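Local coordinates for protein nitroalkane oxidase (Podospora anserina, PDB 3MKH) that oxidises nitroalkanes to aldehydes or ketones with an FAD cofactor, releasing nitrite and reducing molecular oxygen to hydrogen peroxide, at residues Glu198-Asp201 with Pro202-Val206; Leu210-Arg213 with Ala214-Asp217; Ala363-Ala366 with Cys367-Ile371. All coordinates share one frame; numbering follows the deposited sequence.

In the fold
Three local contacts follow one another in series along the chain; none nests within or crosses another. Interaction 1 (198-206) lies in the loop joining strand 184-191 to its antiparallel neighbour, strand 206-212, where a short turn leads the chain back into the sheet. Interaction 2 (210-217) is at the far end of that second strand, its centre about 28 Å from that of interaction 1, and converts strand into helix 213-219. Both belong to the beta-sheet region of the acyl-CoA dehydrogenase fold. Interaction 3 (363-371) comes much later, inside helix 345-374 of the C-terminal helical domain. Its centre is about 42 Å from each of the others, and it lies against a second subunit.

Interaction 1: Glu198-Asp201 with Pro202-Val206; sequences EGQD and PENKV
Asp201 and Asn204 close a beta turn through the backbone: Asn204 N donates to Asp201 O at 2.9 Å. The intervening Pro202 and Glu203 both have helical backbone angles. A second bond of the same kind, Lys205 N to Pro202 O, extends the turn into the 3-10 segment 202-205 that delivers the chain to strand 206-212. The Asp201 side chain adds an Asx turn over the same residues, because its OD1 accepts Glu203 N at 2.9 Å. The Asp201 torsion places CG opposite the backbone N (chi1 -173°), swinging the carboxylate forward over the start of the turn. The N-H reaches OD1 from above the carboxylate plane, 48° out of it. Glu203 runs alongside Asp201 and points the same way, with the two carboxylate planes 86° apart. Their oxygens Asp201 OD2 and Glu203 OE1 are 4.3 Å apart, which may disfavour full charge on both. Before the turn, Gln200 is fully extended and passes Asn204, its NE2 lying 3.6 Å from Asn204 CB. This is a surface turn, with Pro202 resting on Lys146 and Glu203 on Leu144. The ends of Gln200 and Lys205 have further holds, on Glu197 N and Thr194 O respectively. A water also joins the Gln200 and Lys205 side chains, donating to Gln200 OE1 at 2.7 Å and accepting from Lys205 NZ at 2.8 Å.

Interaction 2: Leu210-Arg213 with Ala214-Asp217; sequences LVTR and ADLD
Val211 turns one methyl onto the first turn of the helix that follows: its CG1 lies 3.7 Å from Leu216 CD2, the two side chains crossing at about a right angle. This is a strand-to-helix junction closed by a capping box, where strand 206-212 gives way to helix 213-219. The pair joins the helix to the sheet: Val211 also touches Val187 of strand 184-191, and Leu216 touches Val248 of strand 242-251.

Thr212, the N-cap residue, shares the box with Asp215: each side chain accepts the other's backbone N-H. A chi1 of 68° turns the threonine hydroxyl toward the helix start, where OG1 accepts Asp215 N at 3.0 Å. In return, Thr212 N donates to Asp215 OD2 at 3.0 Å. That bond is nearly straight (169° at the hydrogen) and meets OD2 on its anti side, somewhat out of the carboxylate plane. The other carboxylate oxygen, Asp215 OD1, forms a salt bridge with Arg218, so the capping aspartate is held at both oxygens. Thr212 O then takes Leu216 N at 3.1 Å, starting the regular helical bonding.

Arg213 opens the helix proper, its O accepting Asp217 N at 2.9 Å. A bend at chi2 (53°) turns its side chain along the helix toward Asp217. The guanidinium also holds Asp178 through NH2 and Gly181 O through NH1, tying this helix start to the loop ahead of strand 184-191. Towards Asp217 it presents an edge, the guanidinium and carboxylate planes standing nearly perpendicular. In this salt bridge, Arg213 NE reaches the syn side of Asp217 OD1 at 2.9 Å.

Interaction 3: Ala363-Ala366 with Cys367-Ile371; sequences AVKA and CTDVI
Lys365 NZ is held by two partners: Asp369 OD2, in a salt bridge of 2.8 Å, and a water 3.0 Å away. The pair is an i to i+4 salt bridge on one side of helix 345-374, in the C-terminal helical domain of the acyl-CoA dehydrogenase fold. The lysine chain does not run straight out; bends at chi2 and chi4 curl it toward the next turn. This brings the ammonium to the syn side of Asp369 OD2, 19° out of the carboxylate plane. The same water makes a weak link to Asp369 OD1, spanning the ion pair.

Beneath this bridge the helix has its regular i to i+4 backbone bonds, among them Asp369 N to Lys365 O at 2.9 Å and Val370 N to Ala366 O at 2.9 Å. Ala366 and Val370 lie on the inward side, where both meet Val320 of helix 311-340. Cys367 turns instead to helix 385-392, against Leu388 and Ala392. On the side facing the second subunit, Val364 packs on Thr368 of that subunit, and Thr368 on its Val364, a reciprocal contact across the tetramer interface. The helix runs on into the FAD-binding residues beginning at Asn372.

Thr368 folds its hydroxyl back over the preceding turn, with chi1 at 51° tucking OG1 in over its own backbone. Two carbonyls compete for its one proton: OG1 lies 3.0 Å from Lys365 O and 3.3 Å from Val364 O.

Interaction 1: Glu198-Asp201 with Pro202-Val206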
ATOM      1  N   GLU A 198     -21.216  26.626  30.520  1.00 55.31           N
ATOM      2  CA  GLU A 198     -19.911  27.052  30.020  1.00 53.34           C
ATOM      3  C   GLU A 198     -18.818  26.009  30.291  1.00 50.02           C
ATOM      4  O   GLU A 198     -18.544  25.682  31.442  1.00 49.58           O
ATOM      5  CB  GLU A 198     -19.528  28.393  30.658  1.00 58.45           C
ATOM      6  CG  GLU A 198     -18.162  28.902  30.251  1.00 57.79           C
ATOM      7  CD  GLU A 198     -18.010  28.972  28.744  1.00 69.59           C
ATOM      8  OE1 GLU A 198     -18.983  29.374  28.066  1.00 74.72           O
ATOM      9  OE2 GLU A 198     -16.921  28.619  28.240  1.00 73.27           O
ATOM     10  N   GLY A 199     -18.200  25.488  29.232  1.00 52.20           N
ATOM     11  CA  GLY A 199     -17.151  24.486  29.372  1.00 49.79           C
ATOM     12  C   GLY A 199     -17.602  23.102  29.837  1.00 47.78           C
ATOM     13  O   GLY A 199     -16.780  22.268  30.239  1.00 46.96           O
ATOM     14  N   GLN A 200     -18.904  22.845  29.786  1.00 42.24           N
ATOM     15  CA  GLN A 200     -19.433  21.536  30.160  1.00 43.76           C
ATOM     16  C   GLN A 200     -19.208  20.530  29.026  1.00 38.79           C
ATOM     17  O   GLN A 200     -19.257  20.892  27.856  1.00 34.86           O
ATOM     18  CB  GLN A 200     -20.925  21.643  30.488  1.00 41.64           C
ATOM     19  CG  GLN A 200     -21.541  20.386  31.094  1.00 42.69           C
ATOM     20  CD  GLN A 200     -23.031  20.546  31.399  1.00 40.05           C
ATOM     21  OE1 GLN A 200     -23.653  21.543  31.024  1.00 39.92           O
ATOM     22  NE2 GLN A 200     -23.608  19.559  32.075  1.00 44.70           N
ATOM     23  N   ASP A 201     -18.950  19.276  29.385  1.00 36.64           N
ATOM     24  CA  ASP A 201     -18.812  18.192  28.414  1.00 37.33           C
ATOM     25  C   ASP A 201     -20.161  17.913  27.736  1.00 32.34           C
ATOM     26  O   ASP A 201     -21.122  17.556  28.401  1.00 31.59           O
ATOM     27  CB  ASP A 201     -18.318  16.928  29.134  1.00 37.92           C
ATOM     28  CG  ASP A 201     -17.986  15.780  28.183  1.00 39.37           C
ATOM     29  OD1 ASP A 201     -18.447  15.777  27.012  1.00 37.65           O
ATOM     30  OD2 ASP A 201     -17.258  14.861  28.623  1.00 44.89           O
ATOM     31  N   PRO A 202     -20.235  18.077  26.404  1.00 31.64           N
ATOM     32  CA  PRO A 202     -21.486  17.828  25.666  1.00 28.30           C
ATOM     33  C   PRO A 202     -22.054  16.423  25.906  1.00 25.55           C
ATOM     34  O   PRO A 202     -23.263  16.191  25.767  1.00 28.27           O
ATOM     35  CB  PRO A 202     -21.059  17.974  24.197  1.00 29.58           C
ATOM     36  CG  PRO A 202     -19.899  18.885  24.235  1.00 32.15           C
ATOM     37  CD  PRO A 202     -19.179  18.625  25.538  1.00 29.33           C
ATOM     38  N   GLU A 203     -21.178  15.488  26.243  1.00 27.80           N
ATOM     39  CA  GLU A 203     -21.591  14.125  26.541  1.00 28.84           C
ATOM     40  C   GLU A 203     -22.654  14.070  27.642  1.00 32.44           C
ATOM     41  O   GLU A 203     -23.502  13.174  27.647  1.00 29.86           O
ATOM     42  CB  GLU A 203     -20.383  13.255  26.905  1.00 36.31           C
ATOM     43  CG  GLU A 203     -20.771  11.821  27.227  1.00 39.50           C
ATOM     44  CD  GLU A 203     -19.606  10.853  27.143  1.00 46.55           C
ATOM     45  OE1 GLU A 203     -18.513  11.255  26.680  1.00 46.47           O
ATOM     46  OE2 GLU A 203     -19.791   9.684  27.543  1.00 45.14           O
ATOM     47  N   ASN A 204     -22.612  15.037  28.561  1.00 31.31           N
ATOM     48  CA  ASN A 204     -23.555  15.102  29.685  1.00 31.22           C
ATOM     49  C   ASN A 204     -25.024  15.301  29.286  1.00 32.38           C
ATOM     50  O   ASN A 204     -25.921  15.071  30.098  1.00 31.30           O
ATOM     51  CB  ASN A 204     -23.170  16.241  30.641  1.00 34.17           C
ATOM     52  CG  ASN A 204     -21.834  16.006  31.359  1.00 41.55           C
ATOM     53  OD1 ASN A 204     -21.234  14.932  31.277  1.00 39.85           O
ATOM     54  ND2 ASN A 204     -21.373  17.026  32.080  1.00 37.70           N
ATOM     55  N   LYS A 205     -25.268  15.775  28.063  1.00 27.10           N
ATOM     56  CA  LYS A 205     -26.632  16.065  27.596  1.00 27.33           C
ATOM     57  C   LYS A 205     -27.216  14.965  26.695  1.00 30.74           C
ATOM     58  O   LYS A 205     -28.396  15.013  26.308  1.00 29.48           O
ATOM     59  CB  LYS A 205     -26.667  17.396  26.830  1.00 29.35           C
ATOM     60  CG  LYS A 205     -25.916  18.521  27.504  1.00 29.84           C
ATOM     61  CD  LYS A 205     -26.570  18.902  28.824  1.00 35.66           C
ATOM     62  CE  LYS A 205     -27.726  19.883  28.623  1.00 36.46           C
ATOM     63  NZ  LYS A 205     -28.290  20.303  29.951  1.00 38.24           N
ATOM     64  N   VAL A 206     -26.402  13.975  26.360  1.00 25.64           N
ATOM     65  CA  VAL A 206     -26.838  12.973  25.377  1.00 25.93           C
ATOM     66  C   VAL A 206     -27.762  11.914  25.962  1.00 25.91           C
ATOM     67  O   VAL A 206     -27.487  11.354  27.039  1.00 25.76           O
ATOM     68  CB  VAL A 206     -25.643  12.326  24.666  1.00 25.85           C
ATOM     69  CG1 VAL A 206     -26.132  11.280  23.646  1.00 27.81           C
ATOM     70  CG2 VAL A 206     -24.843  13.399  23.967  1.00 22.81           C
TER
HETATM   71  O   HOH W   1     -26.330  21.684  31.431  1.00 44.20           O

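Interaction 2: Leu210-Arg213 with Ala214-Asp217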
ATOM      1  N   LEU A 210     -36.828   6.232  23.018  1.00 22.18           N
ATOM      2  CA  LEU A 210     -37.586   5.390  22.115  1.00 20.88           C
ATOM      3  C   LEU A 210     -38.687   6.183  21.428  1.00 26.49           C
ATOM      4  O   LEU A 210     -39.300   7.066  22.029  1.00 23.72           O
ATOM      5  CB  LEU A 210     -38.182   4.181  22.855  1.00 21.92           C
ATOM      6  CG  LEU A 210     -37.176   3.287  23.588  1.00 26.08           C
ATOM      7  CD1 LEU A 210     -37.864   2.066  24.233  1.00 25.82           C
ATOM      8  CD2 LEU A 210     -36.032   2.877  22.640  1.00 24.37           C
ATOM      9  N   VAL A 211     -38.915   5.864  20.158  1.00 21.34           N
ATOM     10  CA  VAL A 211     -40.049   6.384  19.403  1.00 24.37           C
ATOM     11  C   VAL A 211     -40.668   5.236  18.605  1.00 26.51           C
ATOM     12  O   VAL A 211     -40.017   4.641  17.739  1.00 26.26           O
ATOM     13  CB  VAL A 211     -39.633   7.510  18.422  1.00 22.44           C
ATOM     14  CG1 VAL A 211     -40.833   7.953  17.569  1.00 24.36           C
ATOM     15  CG2 VAL A 211     -39.050   8.692  19.184  1.00 21.51           C
ATOM     16  N   THR A 212     -41.930   4.930  18.894  1.00 23.98           N
ATOM     17  CA  THR A 212     -42.617   3.832  18.227  1.00 27.56           C
ATOM     18  C   THR A 212     -43.521   4.384  17.138  1.00 28.46           C
ATOM     19  O   THR A 212     -43.851   5.572  17.139  1.00 25.72           O
ATOM     20  CB  THR A 212     -43.480   2.997  19.207  1.00 28.28           C
ATOM     21  OG1 THR A 212     -44.585   3.787  19.681  1.00 29.63           O
ATOM     22  CG2 THR A 212     -42.649   2.529  20.388  1.00 26.12           C
ATOM     23  N   ARG A 213     -43.921   3.526  16.210  1.00 23.60           N
ATOM     24  CA  ARG A 213     -44.896   3.939  15.207  1.00 28.16           C
ATOM     25  C   ARG A 213     -46.197   4.413  15.883  1.00 26.61           C
ATOM     26  O   ARG A 213     -46.809   5.379  15.445  1.00 25.36           O
ATOM     27  CB  ARG A 213     -45.166   2.815  14.206  1.00 26.08           C
ATOM     28  CG  ARG A 213     -46.275   3.128  13.205  1.00 27.59           C
ATOM     29  CD  ARG A 213     -46.072   4.463  12.462  1.00 26.18           C
ATOM     30  NE  ARG A 213     -47.067   4.552  11.389  1.00 27.49           N
ATOM     31  CZ  ARG A 213     -46.896   4.043  10.171  1.00 29.58           C
ATOM     32  NH1 ARG A 213     -45.744   3.465   9.849  1.00 26.33           N
ATOM     33  NH2 ARG A 213     -47.868   4.124   9.270  1.00 25.62           N
ATOM     34  N   ALA A 214     -46.589   3.753  16.971  1.00 26.73           N
ATOM     35  CA  ALA A 214     -47.760   4.183  17.743  1.00 29.52           C
ATOM     36  C   ALA A 214     -47.614   5.618  18.271  1.00 28.23           C
ATOM     37  O   ALA A 214     -48.575   6.384  18.237  1.00 32.22           O
ATOM     38  CB  ALA A 214     -48.041   3.214  18.879  1.00 27.42           C
ATOM     39  N   ASP A 215     -46.424   5.980  18.753  1.00 30.07           N
ATOM     40  CA  ASP A 215     -46.138   7.361  19.158  1.00 27.39           C
ATOM     41  C   ASP A 215     -46.334   8.322  17.991  1.00 29.09           C
ATOM     42  O   ASP A 215     -46.962   9.374  18.134  1.00 26.29           O
ATOM     43  CB  ASP A 215     -44.700   7.509  19.658  1.00 24.57           C
ATOM     44  CG  ASP A 215     -44.452   6.814  20.996  1.00 31.43           C
ATOM     45  OD1 ASP A 215     -45.315   6.874  21.896  1.00 31.87           O
ATOM     46  OD2 ASP A 215     -43.366   6.219  21.151  1.00 28.44           O
ATOM     47  N   LEU A 216     -45.770   7.967  16.840  1.00 28.75           N
ATOM     48  CA  LEU A 216     -45.851   8.821  15.654  1.00 29.77           C
ATOM     49  C   LEU A 216     -47.292   9.038  15.226  1.00 29.06           C
ATOM     50  O   LEU A 216     -47.679  10.154  14.906  1.00 33.05           O
ATOM     51  CB  LEU A 216     -45.019   8.251  14.496  1.00 22.41           C
ATOM     52  CG  LEU A 216     -43.513   8.225  14.788  1.00 22.68           C
ATOM     53  CD1 LEU A 216     -42.747   7.628  13.632  1.00 22.26           C
ATOM     54  CD2 LEU A 216     -42.984   9.630  15.106  1.00 21.15           C
ATOM     55  N   ASP A 217     -48.085   7.973  15.234  1.00 30.49           N
ATOM     56  CA  ASP A 217     -49.485   8.063  14.813  1.00 31.84           C
ATOM     57  C   ASP A 217     -50.266   8.920  15.806  1.00 32.50           C
ATOM     58  O   ASP A 217     -51.140   9.696  15.427  1.00 36.30           O
ATOM     59  CB  ASP A 217     -50.133   6.674  14.754  1.00 29.20           C
ATOM     60  CG  ASP A 217     -49.590   5.804  13.622  1.00 35.13           C
ATOM     61  OD1 ASP A 217     -48.911   6.324  12.704  1.00 31.33           O
ATOM     62  OD2 ASP A 217     -49.874   4.584  13.648  1.00 34.34           O
TER
HETATM   63  O   HOH W   2     -50.667   5.429   9.832  1.00 49.90           O

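Interaction 3: Ala363-Ala366 with Cys367-Ile371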
ATOM      1  N   ALA A 363     -11.573  -5.549   2.640  1.00 19.78           N
ATOM      2  CA  ALA A 363     -12.616  -5.871   1.653  1.00 18.61           C
ATOM      3  C   ALA A 363     -12.551  -4.998   0.388  1.00 17.86           C
ATOM      4  O   ALA A 363     -12.659  -5.499  -0.749  1.00 17.56           O
ATOM      5  CB  ALA A 363     -14.020  -5.792   2.301  1.00 17.94           C
ATOM      6  N   VAL A 364     -12.392  -3.694   0.569  1.00 16.45           N
ATOM      7  CA  VAL A 364     -12.256  -2.790  -0.583  1.00 18.87           C
ATOM      8  C   VAL A 364     -11.027  -3.164  -1.437  1.00 22.37           C
ATOM      9  O   VAL A 364     -11.124  -3.308  -2.655  1.00 22.40           O
ATOM     10  CB  VAL A 364     -12.181  -1.304  -0.134  1.00 19.17           C
ATOM     11  CG1 VAL A 364     -11.995  -0.378  -1.335  1.00 24.49           C
ATOM     12  CG2 VAL A 364     -13.439  -0.935   0.674  1.00 17.65           C
ATOM     13  N   LYS A 365      -9.882  -3.351  -0.783  1.00 21.11           N
ATOM     14  CA  LYS A 365      -8.650  -3.785  -1.454  1.00 24.62           C
ATOM     15  C   LYS A 365      -8.799  -5.147  -2.177  1.00 22.84           C
ATOM     16  O   LYS A 365      -8.310  -5.317  -3.282  1.00 21.37           O
ATOM     17  CB  LYS A 365      -7.491  -3.801  -0.441  1.00 24.08           C
ATOM     18  CG  LYS A 365      -6.168  -4.415  -0.921  1.00 30.25           C
ATOM     19  CD  LYS A 365      -5.653  -3.778  -2.206  1.00 35.42           C
ATOM     20  CE  LYS A 365      -4.141  -4.051  -2.401  1.00 41.41           C
ATOM     21  NZ  LYS A 365      -3.692  -5.452  -2.027  1.00 40.20           N
ATOM     22  N   ALA A 366      -9.489  -6.101  -1.555  1.00 18.43           N
ATOM     23  CA  ALA A 366      -9.747  -7.388  -2.186  1.00 19.76           C
ATOM     24  C   ALA A 366     -10.582  -7.238  -3.445  1.00 19.79           C
ATOM     25  O   ALA A 366     -10.341  -7.927  -4.435  1.00 22.09           O
ATOM     26  CB  ALA A 366     -10.460  -8.325  -1.218  1.00 18.06           C
ATOM     27  N   CYS A 367     -11.612  -6.393  -3.385  1.00 20.74           N
ATOM     28  CA  CYS A 367     -12.485  -6.216  -4.535  1.00 21.19           C
ATOM     29  C   CYS A 367     -11.737  -5.553  -5.700  1.00 22.06           C
ATOM     30  O   CYS A 367     -11.919  -5.945  -6.858  1.00 21.38           O
ATOM     31  CB  CYS A 367     -13.755  -5.450  -4.149  1.00 21.35           C
ATOM     32  SG  CYS A 367     -14.897  -6.414  -3.114  1.00 23.43           S
ATOM     33  N   THR A 368     -10.878  -4.577  -5.398  1.00 21.97           N
ATOM     34  CA  THR A 368     -10.109  -3.918  -6.458  1.00 25.96           C
ATOM     35  C   THR A 368      -9.069  -4.876  -7.037  1.00 26.71           C
ATOM     36  O   THR A 368      -8.860  -4.903  -8.250  1.00 23.85           O
ATOM     37  CB  THR A 368      -9.455  -2.556  -6.012  1.00 26.76           C
ATOM     38  OG1 THR A 368      -8.717  -2.728  -4.794  1.00 28.79           O
ATOM     39  CG2 THR A 368     -10.530  -1.512  -5.775  1.00 30.43           C
ATOM     40  N   ASP A 369      -8.430  -5.665  -6.171  1.00 25.19           N
ATOM     41  CA  ASP A 369      -7.465  -6.674  -6.625  1.00 24.63           C
ATOM     42  C   ASP A 369      -8.120  -7.693  -7.539  1.00 26.32           C
ATOM     43  O   ASP A 369      -7.558  -8.084  -8.563  1.00 21.30           O
ATOM     44  CB  ASP A 369      -6.853  -7.430  -5.440  1.00 24.74           C
ATOM     45  CG  ASP A 369      -5.669  -6.716  -4.832  1.00 32.21           C
ATOM     46  OD1 ASP A 369      -5.168  -5.750  -5.445  1.00 35.33           O
ATOM     47  OD2 ASP A 369      -5.227  -7.134  -3.735  1.00 32.70           O
ATOM     48  N   VAL A 370      -9.300  -8.164  -7.146  1.00 23.66           N
ATOM     49  CA  VAL A 370      -9.986  -9.172  -7.938  1.00 20.61           C
ATOM     50  C   VAL A 370     -10.426  -8.628  -9.309  1.00 21.79           C
ATOM     51  O   VAL A 370     -10.377  -9.328 -10.322  1.00 20.17           O
ATOM     52  CB  VAL A 370     -11.168  -9.757  -7.135  1.00 24.78           C
ATOM     53  CG1 VAL A 370     -12.165 -10.364  -8.043  1.00 25.43           C
ATOM     54  CG2 VAL A 370     -10.626 -10.769  -6.101  1.00 17.65           C
ATOM     55  N   ILE A 371     -10.845  -7.373  -9.343  1.00 21.80           N
ATOM     56  CA  ILE A 371     -11.171  -6.723 -10.615  1.00 20.57           C
ATOM     57  C   ILE A 371      -9.943  -6.712 -11.552  1.00 22.96           C
ATOM     58  O   ILE A 371     -10.040  -7.036 -12.731  1.00 20.43           O
ATOM     59  CB  ILE A 371     -11.727  -5.310 -10.358  1.00 22.64           C
ATOM     60  CG1 ILE A 371     -13.195  -5.415  -9.909  1.00 20.90           C
ATOM     61  CG2 ILE A 371     -11.577  -4.408 -11.591  1.00 21.20           C
ATOM     62  CD1 ILE A 371     -13.731  -4.141  -9.248  1.00 22.24           C
TER
HETATM   63  O   HOH W   3      -1.946  -5.693  -4.484  1.00 46.01           O